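Local coordinates for lipoprotein (Mycoplasma mycoides subsp. capri, PDB 7ADK) that probably acts as a membrane-tethered surface peptidase with a chymotrypsin-like fold of the PA clan, at residues M429-D433 with K835-F840; T441-T447 with A541-F547; K591-F596 with T765-L771. All coordinates share one frame; numbering follows the deposited sequence.

Contact 1: M429-D433 with K835-F840; sequences MDYLD and KKSALF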
loop_
_atom_site.group_PDB
_atom_site.type_symbol
_atom_site.label_atom_id
_atom_site.label_comp_id
_atom_site.label_asym_id
_atom_site.label_seq_id
_atom_site.Cartn_x
_atom_site.Cartn_y
_atom_site.Cartn_z
ATOM N N MET B 429 -23.468 -11.895 -14.155
ATOM C CA MET B 429 -23.607 -13.010 -15.085
ATOM C C MET B 429 -24.802 -12.869 -16.018
ATOM O O MET B 429 -24.701 -13.224 -17.185
ATOM C CB MET B 429 -23.570 -14.346 -14.348
ATOM C CG MET B 429 -24.839 -14.744 -13.596
ATOM S SD MET B 429 -24.987 -16.523 -13.313
ATOM C CE MET B 429 -23.783 -16.708 -12.006
ATOM N N ASP B 430 -25.922 -12.315 -15.562
ATOM C CA ASP B 430 -27.174 -12.345 -16.312
ATOM C C ASP B 430 -28.100 -11.171 -15.954
ATOM O O ASP B 430 -27.922 -10.502 -14.936
ATOM C CB ASP B 430 -27.834 -13.715 -16.077
ATOM C CG ASP B 430 -28.964 -14.065 -17.033
ATOM O OD1 ASP B 430 -29.043 -13.471 -18.115
ATOM O OD2 ASP B 430 -29.784 -14.948 -16.702
ATOM N N TYR B 431 -29.108 -10.931 -16.788
ATOM C CA TYR B 431 -30.250 -10.073 -16.486
ATOM C C TYR B 431 -31.542 -10.610 -17.109
ATOM O O TYR B 431 -31.546 -11.125 -18.220
ATOM C CB TYR B 431 -29.985 -8.621 -16.891
ATOM C CG TYR B 431 -29.611 -8.346 -18.334
ATOM C CD1 TYR B 431 -30.594 -8.274 -19.337
ATOM C CD2 TYR B 431 -28.270 -8.082 -18.653
ATOM C CE1 TYR B 431 -30.237 -7.914 -20.646
ATOM C CE2 TYR B 431 -27.903 -7.735 -19.959
ATOM C CZ TYR B 431 -28.889 -7.641 -20.955
ATOM O OH TYR B 431 -28.523 -7.322 -22.216
ATOM N N LEU B 432 -32.652 -10.444 -16.397
ATOM C CA LEU B 432 -33.983 -10.793 -16.878
ATOM C C LEU B 432 -34.361 -9.822 -17.995
ATOM O O LEU B 432 -34.164 -8.621 -17.846
ATOM C CB LEU B 432 -34.941 -10.740 -15.681
ATOM C CG LEU B 432 -36.406 -11.060 -15.969
ATOM C CD1 LEU B 432 -36.625 -12.502 -16.391
ATOM C CD2 LEU B 432 -37.216 -10.819 -14.711
ATOM N N ASP B 433 -34.859 -10.312 -19.123
ATOM C CA ASP B 433 -35.044 -9.504 -20.328
ATOM C C ASP B 433 -36.530 -9.335 -20.691
ATOM O O ASP B 433 -37.113 -10.165 -21.388
ATOM C CB ASP B 433 -34.169 -10.089 -21.446
ATOM C CG ASP B 433 -34.088 -9.185 -22.676
ATOM O OD1 ASP B 433 -34.814 -8.181 -22.738
ATOM O OD2 ASP B 433 -33.256 -9.452 -23.566
ATOM N N LYS B 835 -40.491 -16.134 -19.740
ATOM C CA LYS B 835 -39.652 -14.946 -20.026
ATOM C C LYS B 835 -38.246 -15.285 -20.564
ATOM O O LYS B 835 -37.780 -16.408 -20.437
ATOM C CB LYS B 835 -39.603 -14.023 -18.788
ATOM C CG LYS B 835 -40.971 -13.565 -18.259
ATOM C CD LYS B 835 -41.829 -12.844 -19.297
ATOM C CE LYS B 835 -43.205 -12.438 -18.801
ATOM N NZ LYS B 835 -43.245 -11.416 -17.826
ATOM N N LYS B 836 -37.566 -14.309 -21.165
ATOM C CA LYS B 836 -36.191 -14.379 -21.704
ATOM C C LYS B 836 -35.140 -13.856 -20.708
ATOM O O LYS B 836 -35.474 -13.184 -19.736
ATOM C CB LYS B 836 -36.117 -13.607 -23.031
ATOM C CG LYS B 836 -36.987 -14.221 -24.138
ATOM C CD LYS B 836 -36.934 -13.398 -25.432
ATOM C CE LYS B 836 -37.715 -14.026 -26.597
ATOM N NZ LYS B 836 -39.171 -13.993 -26.386
ATOM N N SER B 837 -33.862 -14.141 -20.951
ATOM C CA SER B 837 -32.717 -13.715 -20.130
ATOM C C SER B 837 -31.497 -13.441 -21.010
ATOM O O SER B 837 -31.437 -13.970 -22.115
ATOM C CB SER B 837 -32.357 -14.811 -19.130
ATOM O OG SER B 837 -32.142 -14.282 -17.856
ATOM N N ALA B 838 -30.489 -12.699 -20.561
ATOM C CA ALA B 838 -29.284 -12.464 -21.358
ATOM C C ALA B 838 -28.475 -13.750 -21.662
ATOM O O ALA B 838 -27.946 -13.886 -22.764
ATOM C CB ALA B 838 -28.433 -11.406 -20.665
ATOM N N LEU B 839 -28.405 -14.711 -20.735
ATOM C CA LEU B 839 -27.875 -16.063 -20.983
ATOM C C LEU B 839 -28.852 -17.006 -21.707
ATOM O O LEU B 839 -28.423 -17.971 -22.329
ATOM C CB LEU B 839 -27.465 -16.719 -19.653
ATOM C CG LEU B 839 -26.205 -16.164 -18.989
ATOM C CD1 LEU B 839 -25.970 -16.894 -17.680
ATOM C CD2 LEU B 839 -24.968 -16.352 -19.839
ATOM N N PHE B 840 -30.152 -16.753 -21.622
ATOM C CA PHE B 840 -31.230 -17.652 -22.031
ATOM C C PHE B 840 -32.199 -16.927 -22.971
ATOM O O PHE B 840 -33.363 -16.703 -22.653
ATOM C CB PHE B 840 -31.886 -18.272 -20.785
ATOM C CG PHE B 840 -30.942 -19.105 -19.933
ATOM C CD1 PHE B 840 -30.608 -20.406 -20.337
ATOM C CD2 PHE B 840 -30.365 -18.586 -18.761
ATOM C CE1 PHE B 840 -29.688 -21.165 -19.598
ATOM C CE2 PHE B 840 -29.451 -19.352 -18.022
ATOM C CZ PHE B 840 -29.105 -20.638 -18.440
#

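Contact 2: T441-T447 with A541-F547; sequences TKFYFGT and AIVEVDF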
loop_
_atom_site.group_PDB
_atom_site.type_symbol
_atom_site.label_atom_id
_atom_site.label_comp_id
_atom_site.label_asym_id
_atom_site.label_seq_id
_atom_site.Cartn_x
_atom_site.Cartn_y
_atom_site.Cartn_z
ATOM N N THR B 441 -33.244 -3.815 -15.768
ATOM C CA THR B 441 -33.184 -3.325 -14.373
ATOM C C THR B 441 -32.922 -4.399 -13.311
ATOM O O THR B 441 -32.543 -4.066 -12.189
ATOM C CB THR B 441 -34.486 -2.604 -13.996
ATOM O OG1 THR B 441 -35.567 -3.502 -14.066
ATOM C CG2 THR B 441 -34.804 -1.429 -14.898
ATOM N N LYS B 442 -33.078 -5.684 -13.643
ATOM C CA LYS B 442 -33.022 -6.811 -12.707
ATOM C C LYS B 442 -31.909 -7.779 -13.090
ATOM O O LYS B 442 -31.966 -8.431 -14.128
ATOM C CB LYS B 442 -34.413 -7.454 -12.675
ATOM C CG LYS B 442 -34.622 -8.378 -11.476
ATOM C CD LYS B 442 -36.114 -8.672 -11.316
ATOM C CE LYS B 442 -36.395 -9.346 -9.982
ATOM N NZ LYS B 442 -37.741 -9.026 -9.469
ATOM N N PHE B 443 -30.877 -7.827 -12.255
ATOM C CA PHE B 443 -29.568 -8.417 -12.550
ATOM C C PHE B 443 -29.228 -9.559 -11.600
ATOM O O PHE B 443 -29.626 -9.540 -10.441
ATOM C CB PHE B 443 -28.482 -7.345 -12.473
ATOM C CG PHE B 443 -28.486 -6.369 -13.625
ATOM C CD1 PHE B 443 -29.378 -5.290 -13.642
ATOM C CD2 PHE B 443 -27.595 -6.547 -14.686
ATOM C CE1 PHE B 443 -29.353 -4.370 -14.692
ATOM C CE2 PHE B 443 -27.560 -5.624 -15.738
ATOM C CZ PHE B 443 -28.432 -4.531 -15.732
ATOM N N TYR B 444 -28.463 -10.533 -12.093
ATOM C CA TYR B 444 -28.039 -11.732 -11.385
ATOM C C TYR B 444 -26.525 -11.808 -11.341
ATOM O O TYR B 444 -25.838 -11.586 -12.343
ATOM C CB TYR B 444 -28.645 -12.987 -12.009
ATOM C CG TYR B 444 -30.144 -12.926 -12.112
ATOM C CD1 TYR B 444 -30.736 -12.238 -13.178
ATOM C CD2 TYR B 444 -30.943 -13.461 -11.094
ATOM C CE1 TYR B 444 -32.115 -11.998 -13.179
ATOM C CE2 TYR B 444 -32.329 -13.256 -11.124
ATOM C CZ TYR B 444 -32.912 -12.483 -12.133
ATOM O OH TYR B 444 -34.221 -12.152 -12.056
ATOM N N PHE B 445 -26.008 -12.057 -10.146
ATOM C CA PHE B 445 -24.594 -12.021 -9.818
ATOM C C PHE B 445 -24.124 -13.386 -9.282
ATOM O O PHE B 445 -24.717 -13.915 -8.360
ATOM C CB PHE B 445 -24.352 -10.917 -8.791
ATOM C CG PHE B 445 -24.577 -9.489 -9.287
ATOM C CD1 PHE B 445 -25.856 -8.904 -9.312
ATOM C CD2 PHE B 445 -23.466 -8.725 -9.689
ATOM C CE1 PHE B 445 -26.024 -7.585 -9.768
ATOM C CE2 PHE B 445 -23.624 -7.397 -10.119
ATOM C CZ PHE B 445 -24.902 -6.830 -10.166
ATOM N N GLY B 446 -23.072 -13.957 -9.870
ATOM C CA GLY B 446 -22.422 -15.153 -9.376
ATOM C C GLY B 446 -21.490 -14.821 -8.233
ATOM O O GLY B 446 -20.752 -13.846 -8.264
ATOM N N THR B 447 -21.522 -15.606 -7.173
ATOM C CA THR B 447 -20.707 -15.435 -5.971
ATOM C C THR B 447 -20.520 -16.807 -5.331
ATOM O O THR B 447 -20.826 -17.822 -5.966
ATOM C CB THR B 447 -21.348 -14.382 -5.033
ATOM O OG1 THR B 447 -20.450 -14.057 -4.014
ATOM C CG2 THR B 447 -22.662 -14.816 -4.387
ATOM N N ALA B 541 -23.109 -19.561 -5.295
ATOM C CA ALA B 541 -24.465 -19.050 -5.150
ATOM C C ALA B 541 -24.748 -17.939 -6.164
ATOM O O ALA B 541 -23.819 -17.312 -6.660
ATOM C CB ALA B 541 -24.657 -18.595 -3.705
ATOM N N ILE B 542 -26.011 -17.680 -6.482
ATOM C CA ILE B 542 -26.399 -16.642 -7.446
ATOM C C ILE B 542 -27.389 -15.671 -6.813
ATOM O O ILE B 542 -28.474 -16.067 -6.400
ATOM C CB ILE B 542 -26.946 -17.245 -8.749
ATOM C CG1 ILE B 542 -25.994 -18.309 -9.317
ATOM C CG2 ILE B 542 -27.212 -16.132 -9.774
ATOM C CD1 ILE B 542 -26.542 -19.046 -10.524
ATOM N N VAL B 543 -27.016 -14.401 -6.721
ATOM C CA VAL B 543 -27.767 -13.328 -6.069
ATOM C C VAL B 543 -28.456 -12.439 -7.096
ATOM O O VAL B 543 -27.843 -11.950 -8.035
ATOM C CB VAL B 543 -26.835 -12.480 -5.180
ATOM C CG1 VAL B 543 -27.532 -11.229 -4.625
ATOM C CG2 VAL B 543 -26.310 -13.330 -4.022
ATOM N N GLU B 544 -29.737 -12.192 -6.902
ATOM C CA GLU B 544 -30.539 -11.236 -7.658
ATOM C C GLU B 544 -30.507 -9.857 -6.992
ATOM O O GLU B 544 -30.659 -9.741 -5.777
ATOM C CB GLU B 544 -31.958 -11.793 -7.764
ATOM C CG GLU B 544 -32.947 -10.899 -8.515
ATOM C CD GLU B 544 -34.373 -11.467 -8.478
ATOM O OE1 GLU B 544 -35.087 -11.206 -7.487
ATOM O OE2 GLU B 544 -34.801 -12.120 -9.457
ATOM N N VAL B 545 -30.339 -8.813 -7.796
ATOM C CA VAL B 545 -30.492 -7.420 -7.391
ATOM C C VAL B 545 -31.471 -6.719 -8.330
ATOM O O VAL B 545 -31.250 -6.653 -9.539
ATOM C CB VAL B 545 -29.134 -6.711 -7.335
ATOM C CG1 VAL B 545 -29.299 -5.299 -6.814
ATOM C CG2 VAL B 545 -28.126 -7.411 -6.433
ATOM N N ASP B 546 -32.561 -6.178 -7.787
ATOM C CA ASP B 546 -33.599 -5.476 -8.551
ATOM C C ASP B 546 -33.477 -3.959 -8.368
ATOM O O ASP B 546 -34.025 -3.374 -7.434
ATOM C CB ASP B 546 -34.975 -6.040 -8.166
ATOM C CG ASP B 546 -36.138 -5.556 -9.046
ATOM O OD1 ASP B 546 -35.992 -4.582 -9.805
ATOM O OD2 ASP B 546 -37.196 -6.220 -9.005
ATOM N N PHE B 547 -32.694 -3.306 -9.243
ATOM C CA PHE B 547 -32.402 -1.878 -9.097
ATOM C C PHE B 547 -33.633 -0.977 -9.292
ATOM O O PHE B 547 -33.676 0.115 -8.730
ATOM C CB PHE B 547 -31.295 -1.466 -10.064
ATOM C CG PHE B 547 -29.949 -2.090 -9.772
ATOM C CD1 PHE B 547 -29.251 -1.701 -8.609
ATOM C CD2 PHE B 547 -29.402 -3.041 -10.643
ATOM C CE1 PHE B 547 -28.002 -2.276 -8.324
ATOM C CE2 PHE B 547 -28.144 -3.609 -10.363
ATOM C CZ PHE B 547 -27.456 -3.224 -9.200
#

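Contact 3: K591-F596 with T765-L771; sequences KKVKFF and TKDNKLL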
loop_
_atom_site.group_PDB
_atom_site.type_symbol
_atom_site.label_atom_id
_atom_site.label_comp_id
_atom_site.label_asym_id
_atom_site.label_seq_id
_atom_site.Cartn_x
_atom_site.Cartn_y
_atom_site.Cartn_z
ATOM N N LYS B 591 -19.084 -8.172 -24.951
ATOM C CA LYS B 591 -18.316 -9.159 -24.165
ATOM C C LYS B 591 -19.080 -9.643 -22.918
ATOM O O LYS B 591 -18.566 -9.602 -21.802
ATOM C CB LYS B 591 -16.902 -8.654 -23.826
ATOM C CG LYS B 591 -15.942 -8.507 -25.015
ATOM C CD LYS B 591 -14.487 -8.469 -24.518
ATOM C CE LYS B 591 -13.434 -8.393 -25.623
ATOM N NZ LYS B 591 -12.057 -8.392 -25.083
ATOM N N LYS B 592 -20.320 -10.102 -23.098
ATOM C CA LYS B 592 -21.122 -10.797 -22.072
ATOM C C LYS B 592 -20.533 -12.165 -21.738
ATOM O O LYS B 592 -19.843 -12.756 -22.573
ATOM C CB LYS B 592 -22.584 -10.903 -22.483
ATOM C CG LYS B 592 -23.264 -9.531 -22.531
ATOM C CD LYS B 592 -24.777 -9.674 -22.689
ATOM C CE LYS B 592 -25.463 -8.320 -22.641
ATOM N NZ LYS B 592 -25.169 -7.493 -23.815
ATOM N N VAL B 593 -20.793 -12.662 -20.524
ATOM C CA VAL B 593 -20.196 -13.934 -20.094
ATOM C C VAL B 593 -20.759 -15.147 -20.830
ATOM O O VAL B 593 -21.921 -15.179 -21.239
ATOM C CB VAL B 593 -20.262 -14.166 -18.581
ATOM C CG1 VAL B 593 -19.691 -12.983 -17.818
ATOM C CG2 VAL B 593 -21.652 -14.455 -18.034
ATOM N N LYS B 594 -19.894 -16.150 -20.957
ATOM C CA LYS B 594 -20.120 -17.518 -21.435
ATOM C C LYS B 594 -19.580 -18.484 -20.378
ATOM O O LYS B 594 -18.879 -18.054 -19.476
ATOM C CB LYS B 594 -19.400 -17.679 -22.781
ATOM C CG LYS B 594 -20.022 -16.894 -23.940
ATOM C CD LYS B 594 -19.084 -16.777 -25.143
ATOM C CE LYS B 594 -17.922 -15.835 -24.845
ATOM N NZ LYS B 594 -17.015 -15.651 -25.986
ATOM N N PHE B 595 -19.862 -19.774 -20.482
ATOM C CA PHE B 595 -19.396 -20.787 -19.527
ATOM C C PHE B 595 -18.542 -21.838 -20.224
ATOM O O PHE B 595 -18.773 -22.154 -21.389
ATOM C CB PHE B 595 -20.582 -21.410 -18.789
ATOM C CG PHE B 595 -21.178 -20.489 -17.755
ATOM C CD1 PHE B 595 -20.685 -20.512 -16.443
ATOM C CD2 PHE B 595 -22.162 -19.555 -18.110
ATOM C CE1 PHE B 595 -21.174 -19.615 -15.489
ATOM C CE2 PHE B 595 -22.645 -18.655 -17.156
ATOM C CZ PHE B 595 -22.165 -18.693 -15.841
ATOM N N PHE B 596 -17.520 -22.365 -19.563
ATOM C CA PHE B 596 -16.581 -23.286 -20.198
ATOM C C PHE B 596 -17.181 -24.689 -20.384
ATOM O O PHE B 596 -17.325 -25.442 -19.418
ATOM C CB PHE B 596 -15.291 -23.305 -19.389
ATOM C CG PHE B 596 -14.169 -24.028 -20.090
ATOM C CD1 PHE B 596 -13.410 -23.364 -21.066
ATOM C CD2 PHE B 596 -13.869 -25.356 -19.761
ATOM C CE1 PHE B 596 -12.347 -24.021 -21.691
ATOM C CE2 PHE B 596 -12.788 -26.000 -20.368
ATOM C CZ PHE B 596 -12.027 -25.332 -21.334
ATOM N N THR B 765 -11.427 -18.162 -18.679
ATOM C CA THR B 765 -10.448 -18.372 -19.743
ATOM C C THR B 765 -10.666 -17.430 -20.922
ATOM O O THR B 765 -11.633 -16.674 -20.947
ATOM C CB THR B 765 -10.340 -19.847 -20.105
ATOM O OG1 THR B 765 -9.122 -20.067 -20.761
ATOM C CG2 THR B 765 -11.467 -20.349 -20.973
ATOM N N LYS B 766 -9.717 -17.447 -21.863
ATOM C CA LYS B 766 -9.344 -16.399 -22.832
ATOM C C LYS B 766 -10.460 -15.550 -23.431
ATOM O O LYS B 766 -10.293 -14.336 -23.518
ATOM C CB LYS B 766 -8.609 -17.053 -24.004
ATOM C CG LYS B 766 -7.213 -17.568 -23.651
ATOM C CD LYS B 766 -6.505 -18.215 -24.845
ATOM C CE LYS B 766 -6.386 -17.306 -26.077
ATOM N NZ LYS B 766 -5.679 -17.959 -27.197
ATOM N N ASP B 767 -11.555 -16.155 -23.883
ATOM C CA ASP B 767 -12.623 -15.445 -24.596
ATOM C C ASP B 767 -13.800 -15.053 -23.689
ATOM O O ASP B 767 -14.949 -14.982 -24.130
ATOM C CB ASP B 767 -13.035 -16.194 -25.863
ATOM C CG ASP B 767 -13.828 -17.472 -25.614
ATOM O OD1 ASP B 767 -13.350 -18.360 -24.879
ATOM O OD2 ASP B 767 -14.938 -17.610 -26.188
ATOM N N ASN B 768 -13.509 -14.794 -22.413
ATOM C CA ASN B 768 -14.470 -14.465 -21.366
ATOM C C ASN B 768 -15.440 -15.621 -21.065
ATOM O O ASN B 768 -16.656 -15.441 -20.963
ATOM C CB ASN B 768 -15.110 -13.087 -21.635
ATOM C CG ASN B 768 -15.585 -12.381 -20.394
ATOM O OD1 ASN B 768 -15.242 -12.734 -19.278
ATOM N ND2 ASN B 768 -16.375 -11.348 -20.521
ATOM N N LYS B 769 -14.887 -16.835 -20.943
ATOM C CA LYS B 769 -15.606 -18.050 -20.528
ATOM C C LYS B 769 -15.358 -18.345 -19.050
ATOM O O LYS B 769 -14.246 -18.669 -18.655
ATOM C CB LYS B 769 -15.182 -19.250 -21.383
ATOM C CG LYS B 769 -15.965 -19.372 -22.687
ATOM C CD LYS B 769 -15.558 -20.640 -23.445
ATOM C CE LYS B 769 -16.357 -20.857 -24.734
ATOM N NZ LYS B 769 -15.714 -20.253 -25.914
ATOM N N LEU B 770 -16.413 -18.287 -18.247
ATOM C CA LEU B 770 -16.460 -18.613 -16.826
ATOM C C LEU B 770 -16.188 -20.094 -16.597
ATOM O O LEU B 770 -16.878 -20.954 -17.132
ATOM C CB LEU B 770 -17.847 -18.242 -16.281
ATOM C CG LEU B 770 -18.116 -16.742 -16.137
ATOM C CD1 LEU B 770 -19.590 -16.526 -15.865
ATOM C CD2 LEU B 770 -17.371 -16.158 -14.952
ATOM N N LEU B 771 -15.186 -20.400 -15.777
ATOM C CA LEU B 771 -14.605 -21.741 -15.659
ATOM C C LEU B 771 -14.735 -22.310 -14.248
ATOM O O LEU B 771 -15.239 -23.421 -14.073
ATOM C CB LEU B 771 -13.146 -21.668 -16.142
ATOM C CG LEU B 771 -12.312 -22.943 -15.941
ATOM C CD1 LEU B 771 -12.875 -24.132 -16.696
ATOM C CD2 LEU B 771 -10.899 -22.695 -16.451
#

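Contact 1: M429-D433 with K835-F840
The carboxylate of D430 grips the chain around S837 and L839. Its OD2 takes a hydrogen bond from S837 OG at 2.7 Å, on the syn side and 30° out of the carboxylate plane. Its OD1 accepts the backbone N-H of L839 at 3.0 Å, and this donor stands well above the carboxylate plane. The torsion explains the reach: CG lies opposite the backbone N (chi1 -166°), which carries the acid across to the other segment. Y431 meets the same turn in two ways. Its carbonyl O accepts A838 N at 3.0 Å. Its ring lies flat beneath the methyl of A838, whose CB sits 3.6 Å from the ring centroid and only 6° off the ring normal. This is a CH-pi contact over the middle of the face. Further along, L432 pairs with S837 as an antiparallel, non-hydrogen-bonded pair, and L432 CD1 packs on K836 O at 3.6 Å. At the other end of the segment, L839 CG lies 3.8 Å from M429 O.

S837 to F840 form a tight turn, with A838 and L839 in helical backbone conformations. S837 N donates to F840 O, while the return bond from F840 N to S837 O is weak. D430 OD2 has a second donor in Y824 OH, at the start of helix 824-831. M828 of that helix packs on D430, L432 and S837. The ring of F840 meets that of Y812.

The chemistry is that of a mostly buried acid satisfied by hydroxyl and backbone donors. One carboxylate thereby ties the C-terminal turn and the start of helix 824-831 to the end of strand 421-433, fixing both the turn and its own rotation.

Contact 2: T441-T447 with A541-F547
E544 OE2 is held by two tyrosine hydroxyls. Y444 OH donates to it at 2.7 Å, on the anti side and 21° out of the carboxylate plane. Y832 OH, from beyond the two strands, supplies a second hydrogen bond. Y444 and E544 lie side by side and point the same way, with the ring and carboxylate planes 64° apart. An extended E544 side chain brings its CG to 3.6 Å from Y444 CE2. K442 projects from the same face. With chi1 at -164° and the rest of the chain extended, its NZ reaches D546 OD2 and forms a salt bridge at 2.9 Å. The lysine comes from above that carboxylate. A second, long salt bridge to E544 OE1 makes a three-residue network.

The other face is largely apolar, though T447 OG1 hydrogen-bonds to T425 O. F443, F445 and T447 there face V545, V543 and A541 across the pair. F445 CE1 rests on V545 CG2 at 3.9 Å. F443 CD1 lies 3.7 Å from F547 CD2, at the edge of that ring. V545 CG1 lies over one face of the F547 ring, and I579 of helix 575-582 packs on both phenylalanines.

The backbones pair in regular antiparallel register from K442 with D546 to T447 with A541. F443 N meets V545 O at 3.0 Å. Strand 442-447 is flanked on its other edge by strand 421-433, and strand 541-546 by strand 503-507. Such a run of antiparallel strands, with one greasy face, is consistent with a beta-barrel of the chymotrypsin-like PA clan.

Contact 3: K591-F596 with T765-L771
A bend at chi3 (-71°) swings the end of K594 onto D767, where NZ finds two acceptors. It donates to D767 OD2 at 2.9 Å, from above the carboxylate plane, and to the backbone O of D767 in the carbonyl plane. K769 NZ holds the same OD2 through its syn lone pair at 2.8 Å. One acid thus lies between two lysines whose NZ atoms are 4.8 Å apart, and probably balances both charges.

Away from this charged cluster, L770 lies alongside F595, and its CD1 sits over one ring face, 3.4 Å from CZ. V593 CG2 closes on the same methyl. L771 CD1 meets the F596 ring obliquely on one flank, and T765 CG2 touches CD1 of that ring at 3.6 Å.

The backbones run parallel. L770 N donates to K594 O at 2.8 Å, and F596 N to L770 O at 2.9 Å. N768 ND2 adds a weak bond to K591 O, while N768 OD1 accepts from R764 NH1. N768 and K769 both face T765 in a G1 beta bulge, which closes the hairpin between strands 761-765 and 769-778.

Short strand 594-595 lies beside strand 769-778 in a mixed sheet. F789 of strand 783-792 meets the F595 ring edge-to-face, and W427 of strand 421-433 packs on L770.

Following the chain, strand 421-433 supplies the first half of contact 1 and leads directly into strand 442-447. That strand opens contact 2, which closes 94 residues later at 541-547. Contact 3 then opens at 591-596 and closes at 765-771, so contacts 2 and 3 are in series. Contact 1 closes last, at 835-840, and both others nest inside its loop. Contacts 1 and 2 share the antiparallel sheet: D430 O and Y444 N lie 2.9 Å apart, a probable hydrogen bond. Contact 3 belongs to the mixed sheet and touches contact 1 where V593 and F595 pack against L839. Contact 1 thus joins the antiparallel sheet to the strand pair of contact 3 by side-chain packing.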